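Local coordinates for aldehyde dehydrogenase 12 (Zea mays, PDB 6D97), which catalyses the NAD+-dependent oxidation of L-glutamate gamma-semialdehyde to glutamate, the last step of proline catabolism in plants, at the interface of chains A and B. Sequence-based numbering; all coordinates share one arbitrary frame. Chains: chain A/B, Aldehyde dehydrogenase 12.

Contact 1: the interface of chains A and B. Residues chain A 280, 507-510; chain B 268, 287-289.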
loop_
_atom_site.group_PDB
_atom_site.type_symbol
_atom_site.label_atom_id
_atom_site.label_comp_id
_atom_site.label_asym_id
_atom_site.label_seq_id
_atom_site.Cartn_x
_atom_site.Cartn_y
_atom_site.Cartn_z
ATOM N N GLU A 280 26.450 3.617 -19.269
ATOM C CA GLU A 280 27.414 2.795 -18.544
ATOM C C GLU A 280 28.643 3.603 -18.141
ATOM O O GLU A 280 29.193 3.401 -17.051
ATOM C CB GLU A 280 27.813 1.585 -19.391
ATOM C CG GLU A 280 26.667 0.626 -19.684
ATOM C CD GLU A 280 26.073 0.033 -18.422
ATOM O OE1 GLU A 280 26.837 -0.217 -17.465
ATOM O OE2 GLU A 280 24.843 -0.172 -18.381
ATOM N N GLY A 507 15.469 -5.701 -14.709
ATOM C CA GLY A 507 16.698 -6.462 -14.620
ATOM C C GLY A 507 17.921 -5.660 -14.250
ATOM O O GLY A 507 19.044 -6.117 -14.486
ATOM N N ASP A 508 17.742 -4.482 -13.659
ATOM C CA ASP A 508 18.847 -3.589 -13.340
ATOM C C ASP A 508 18.493 -2.764 -12.108
ATOM O O ASP A 508 17.483 -2.047 -12.114
ATOM C CB ASP A 508 19.150 -2.688 -14.544
ATOM C CG ASP A 508 20.355 -1.782 -14.332
ATOM O OD1 ASP A 508 20.960 -1.800 -13.239
ATOM O OD2 ASP A 508 20.697 -1.043 -15.281
ATOM N N PRO A 509 19.285 -2.837 -11.032
ATOM C CA PRO A 509 19.006 -1.983 -9.863
ATOM C C PRO A 509 19.103 -0.505 -10.168
ATOM O O PRO A 509 18.612 0.313 -9.381
ATOM C CB PRO A 509 20.077 -2.409 -8.848
ATOM C CG PRO A 509 21.166 -3.006 -9.670
ATOM C CD PRO A 509 20.484 -3.669 -10.837
ATOM N N ARG A 510 19.740 -0.137 -11.274
ATOM C CA ARG A 510 19.808 1.247 -11.706
ATOM C C ARG A 510 18.627 1.644 -12.578
ATOM O O ARG A 510 18.519 2.817 -12.950
ATOM C CB ARG A 510 21.108 1.490 -12.476
ATOM C CG ARG A 510 22.355 1.012 -11.752
ATOM C CD ARG A 510 23.509 0.856 -12.723
ATOM N NE ARG A 510 23.130 0.068 -13.894
ATOM C CZ ARG A 510 23.939 -0.185 -14.919
ATOM N NH1 ARG A 510 25.178 0.285 -14.921
ATOM N NH2 ARG A 510 23.506 -0.907 -15.944
ATOM N N LYS B 268 23.668 -9.876 -11.836
ATOM C CA LYS B 268 22.761 -8.771 -12.120
ATOM C C LYS B 268 22.543 -7.876 -10.913
ATOM O O LYS B 268 22.104 -6.733 -11.076
ATOM C CB LYS B 268 21.423 -9.306 -12.632
ATOM C CG LYS B 268 21.559 -10.077 -13.931
ATOM C CD LYS B 268 22.163 -9.201 -15.022
ATOM C CE LYS B 268 23.035 -10.007 -15.984
ATOM N NZ LYS B 268 23.437 -9.207 -17.180
ATOM N N LYS B 287 29.852 -0.964 -12.100
ATOM C CA LYS B 287 29.124 0.125 -12.755
ATOM C C LYS B 287 27.770 0.370 -12.097
ATOM O O LYS B 287 26.765 0.626 -12.763
ATOM C CB LYS B 287 28.971 -0.143 -14.251
ATOM C CG LYS B 287 30.295 -0.316 -14.979
ATOM C CD LYS B 287 30.092 -0.577 -16.459
ATOM C CE LYS B 287 31.319 -1.243 -17.067
ATOM N NZ LYS B 287 32.569 -0.464 -16.844
ATOM N N GLY B 288 27.742 0.272 -10.771
ATOM C CA GLY B 288 26.564 0.603 -10.005
ATOM C C GLY B 288 25.506 -0.469 -9.903
ATOM O O GLY B 288 24.448 -0.211 -9.316
ATOM N N ARG B 289 25.739 -1.660 -10.451
ATOM C CA ARG B 289 24.821 -2.783 -10.257
ATOM C C ARG B 289 25.019 -3.389 -8.865
ATOM O O ARG B 289 25.325 -4.571 -8.702
ATOM C CB ARG B 289 25.021 -3.823 -11.352
ATOM C CG ARG B 289 24.395 -3.449 -12.689
ATOM C CD ARG B 289 24.613 -4.535 -13.722
ATOM N NE ARG B 289 23.723 -4.379 -14.869
ATOM C CZ ARG B 289 22.483 -4.847 -14.911
ATOM N NH1 ARG B 289 21.993 -5.490 -13.861
ATOM N NH2 ARG B 289 21.736 -4.669 -15.993
#

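Contact 2: the interface of chains A and B. Residues chain A 101, 187, 528, 530, 532; chain B 478, 481, 486.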
loop_
_atom_site.group_PDB
_atom_site.type_symbol
_atom_site.label_atom_id
_atom_site.label_comp_id
_atom_site.label_asym_id
_atom_site.label_seq_id
_atom_site.Cartn_x
_atom_site.Cartn_y
_atom_site.Cartn_z
ATOM N N LEU A 101 9.174 16.414 6.711
ATOM C CA LEU A 101 9.164 17.116 7.988
ATOM C C LEU A 101 9.589 18.575 7.898
ATOM O O LEU A 101 9.494 19.290 8.901
ATOM C CB LEU A 101 10.078 16.400 8.995
ATOM C CG LEU A 101 9.669 14.985 9.403
ATOM C CD1 LEU A 101 10.593 14.450 10.495
ATOM C CD2 LEU A 101 8.218 14.949 9.852
ATOM N N TRP A 187 12.718 10.307 1.641
ATOM C CA TRP A 187 13.593 11.462 1.800
ATOM C C TRP A 187 14.164 11.878 0.453
ATOM O O TRP A 187 14.475 11.022 -0.378
ATOM C CB TRP A 187 14.743 11.140 2.747
ATOM C CG TRP A 187 14.986 12.194 3.761
ATOM C CD1 TRP A 187 16.096 12.981 3.887
ATOM C CD2 TRP A 187 14.094 12.585 4.806
ATOM N NE1 TRP A 187 15.948 13.837 4.952
ATOM C CE2 TRP A 187 14.726 13.616 5.532
ATOM C CE3 TRP A 187 12.818 12.164 5.199
ATOM C CZ2 TRP A 187 14.126 14.233 6.628
ATOM C CZ3 TRP A 187 12.224 12.776 6.288
ATOM C CH2 TRP A 187 12.879 13.800 6.990
ATOM N N ARG A 528 14.097 6.765 4.413
ATOM C CA ARG A 528 14.640 7.132 5.711
ATOM C C ARG A 528 13.720 6.578 6.785
ATOM O O ARG A 528 12.503 6.782 6.731
ATOM C CB ARG A 528 14.785 8.646 5.892
ATOM C CG ARG A 528 15.600 8.982 7.132
ATOM C CD ARG A 528 15.632 10.457 7.486
ATOM N NE ARG A 528 16.582 10.699 8.571
ATOM C CZ ARG A 528 16.742 11.868 9.186
ATOM N NH1 ARG A 528 16.010 12.912 8.835
ATOM N NH2 ARG A 528 17.625 11.995 10.166
ATOM N N ILE A 530 12.729 6.698 10.707
ATOM C CA ILE A 530 12.784 7.503 11.920
ATOM C C ILE A 530 12.010 6.753 12.991
ATOM O O ILE A 530 10.807 6.500 12.836
ATOM C CB ILE A 530 12.213 8.913 11.703
ATOM C CG1 ILE A 530 13.071 9.685 10.701
ATOM C CG2 ILE A 530 12.145 9.670 13.020
ATOM C CD1 ILE A 530 12.473 11.020 10.303
ATOM N N TYR A 532 10.734 6.686 16.725
ATOM C CA TYR A 532 10.475 7.405 17.962
ATOM C C TYR A 532 10.512 6.445 19.142
ATOM O O TYR A 532 10.069 5.297 19.048
ATOM C CB TYR A 532 9.129 8.127 17.900
ATOM C CG TYR A 532 9.098 9.250 16.886
ATOM C CD1 TYR A 532 9.663 10.486 17.173
ATOM C CD2 TYR A 532 8.503 9.072 15.644
ATOM C CE1 TYR A 532 9.636 11.514 16.247
ATOM C CE2 TYR A 532 8.472 10.092 14.713
ATOM C CZ TYR A 532 9.041 11.309 15.018
ATOM O OH TYR A 532 9.008 12.325 14.090
ATOM N N LEU B 478 15.447 16.564 12.873
ATOM C CA LEU B 478 15.053 15.528 11.920
ATOM C C LEU B 478 14.844 16.104 10.525
ATOM O O LEU B 478 15.251 15.491 9.529
ATOM C CB LEU B 478 13.781 14.818 12.394
ATOM C CG LEU B 478 13.896 13.760 13.493
ATOM C CD1 LEU B 478 12.509 13.349 13.951
ATOM C CD2 LEU B 478 14.660 12.552 12.983
ATOM N N SER B 481 18.417 16.692 8.713
ATOM C CA SER B 481 19.381 15.600 8.758
ATOM C C SER B 481 18.936 14.535 7.762
ATOM O O SER B 481 17.889 14.658 7.120
ATOM C CB SER B 481 19.527 15.043 10.179
ATOM O OG SER B 481 18.280 14.639 10.710
ATOM N N THR B 486 17.366 6.749 11.971
ATOM C CA THR B 486 17.482 7.752 13.019
ATOM C C THR B 486 16.458 7.487 14.114
ATOM O O THR B 486 15.262 7.346 13.835
ATOM C CB THR B 486 17.293 9.159 12.452
ATOM O OG1 THR B 486 18.285 9.412 11.448
ATOM C CG2 THR B 486 17.441 10.181 13.556
#

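Contact 1: the interface of chains A and B
The guanidinium of B:Arg289 carries the carboxylate of A:Asp508 on one face. The two planes are stacked, only 17° apart, with CG of A:Asp508 offset toward the rim. At the edge, in plane, sit two backbone oxygens, those of A:Gly507 and B:Lys268. NH1 of B:Arg289 donates to O of A:Gly507 at 3.1 Å, fairly straight and on a lone pair in the carbonyl plane.

The guanidinium of A:Arg510 has the CG methylene of B:Arg289 on one face. Its edges are taken by two carboxylates of its own chain. A:Glu280 is gripped end-on: NH1 of A:Arg510 reaches OE1 of A:Glu280 at 3.1 Å, and NH2 reaches OE2. A:Asp508 is gripped side-on through NE and NH2 of A:Arg510, with NH2 2.9 Å from OD2. These bonds hold the guanidinium against rotation. The side chain of A:Arg510 bends at chi3 (-50°), which turns the guanidinium toward A:Glu280 and the partner, where NH1 of A:Arg510 donates to O of B:Lys287 at 2.7 Å.

A:Asp508 thus serves two arginines, meeting A:Arg510 at its edge and B:Arg289 over its face. OD2 of A:Asp508 forms a longer salt bridge to B:Arg289 NH2 at 3.8 Å. This shared carboxylate probably offsets the closeness of the two positive groups. A:Pro509 adds an apolar contact, CG to CA of B:Arg289 at 3.7 Å.

The chain A loop 507-510, braced by helix 276-285, meets the chain B loop 287-289 just before strand 290-293. This is a charged, largely loop-to-loop patch of the subunit interface. Helix 276-285 also carries A:Val278 and A:Leu282 of the NAD pocket, so the interface lies close to the cofactor domain.

Contact 2: the interface of chains A and B
A:Arg528 reaches into chain B and meets the end of helix 471-479, the loop after it and strand 485-488. NH1 of A:Arg528 donates to O of B:Leu478 at 2.8 Å, on a lone pair in the carbonyl plane. NH2 of A:Arg528 donates to two hydroxyls, OG of B:Ser481 at 2.8 Å and OG1 of B:Thr486 at 3.0 Å. Both oxygens are tilted from the guanidinium plane. The indole NE1 of A:Trp187 makes a weak bond to B:Ser481 O. An alanine in place of A:Arg528 is likely to leave the B:Leu478 carbonyl and both hydroxyls without this donor and to weaken the hold on the helix end.

Alongside, the side chain of B:Leu478 meets A:Ile530 tip to tip, CD2 to CD1 at 3.8 Å. Its other methyl, CD1, lies near OH of A:Tyr532, and its CB touches CD1 of A:Leu101.

In the next shell, the A:Arg528 chain is extended, with CG anti to the backbone N (chi1 -169°). Its CD sits over the centre of the A:Trp187 ring, 3.7 Å above the plane, which probably helps steer the guanidinium. CG2 of A:Ile530, which also touches both B:Leu478 methyls, lies over one face of the A:Tyr532 ring, toward its rim.

A:Ile530 and B:Thr486 form a parallel beta bridge between strands 526-533 and 485-488. The site thus pairs strands of two subunits and probably helps hold together the dimer usual in this family.

The C-alpha centres of contact 1 and contact 2 lie about 28 Å apart on the same A–B interface. They share no residue. Contact 1 uses loops and helix 276-285, contact 2 strand 526-533 of one chain and helix 471-479 and strand 485-488 of the other. In both, an arginine uses a backbone carbonyl of the other chain. Two-fold symmetry gives each contact a twin with the chains exchanged, so the pair is tied at several separate places. The deposited assembly holds four copies, and this interface probably forms the dimer unit within it, as is usual in aldehyde dehydrogenases.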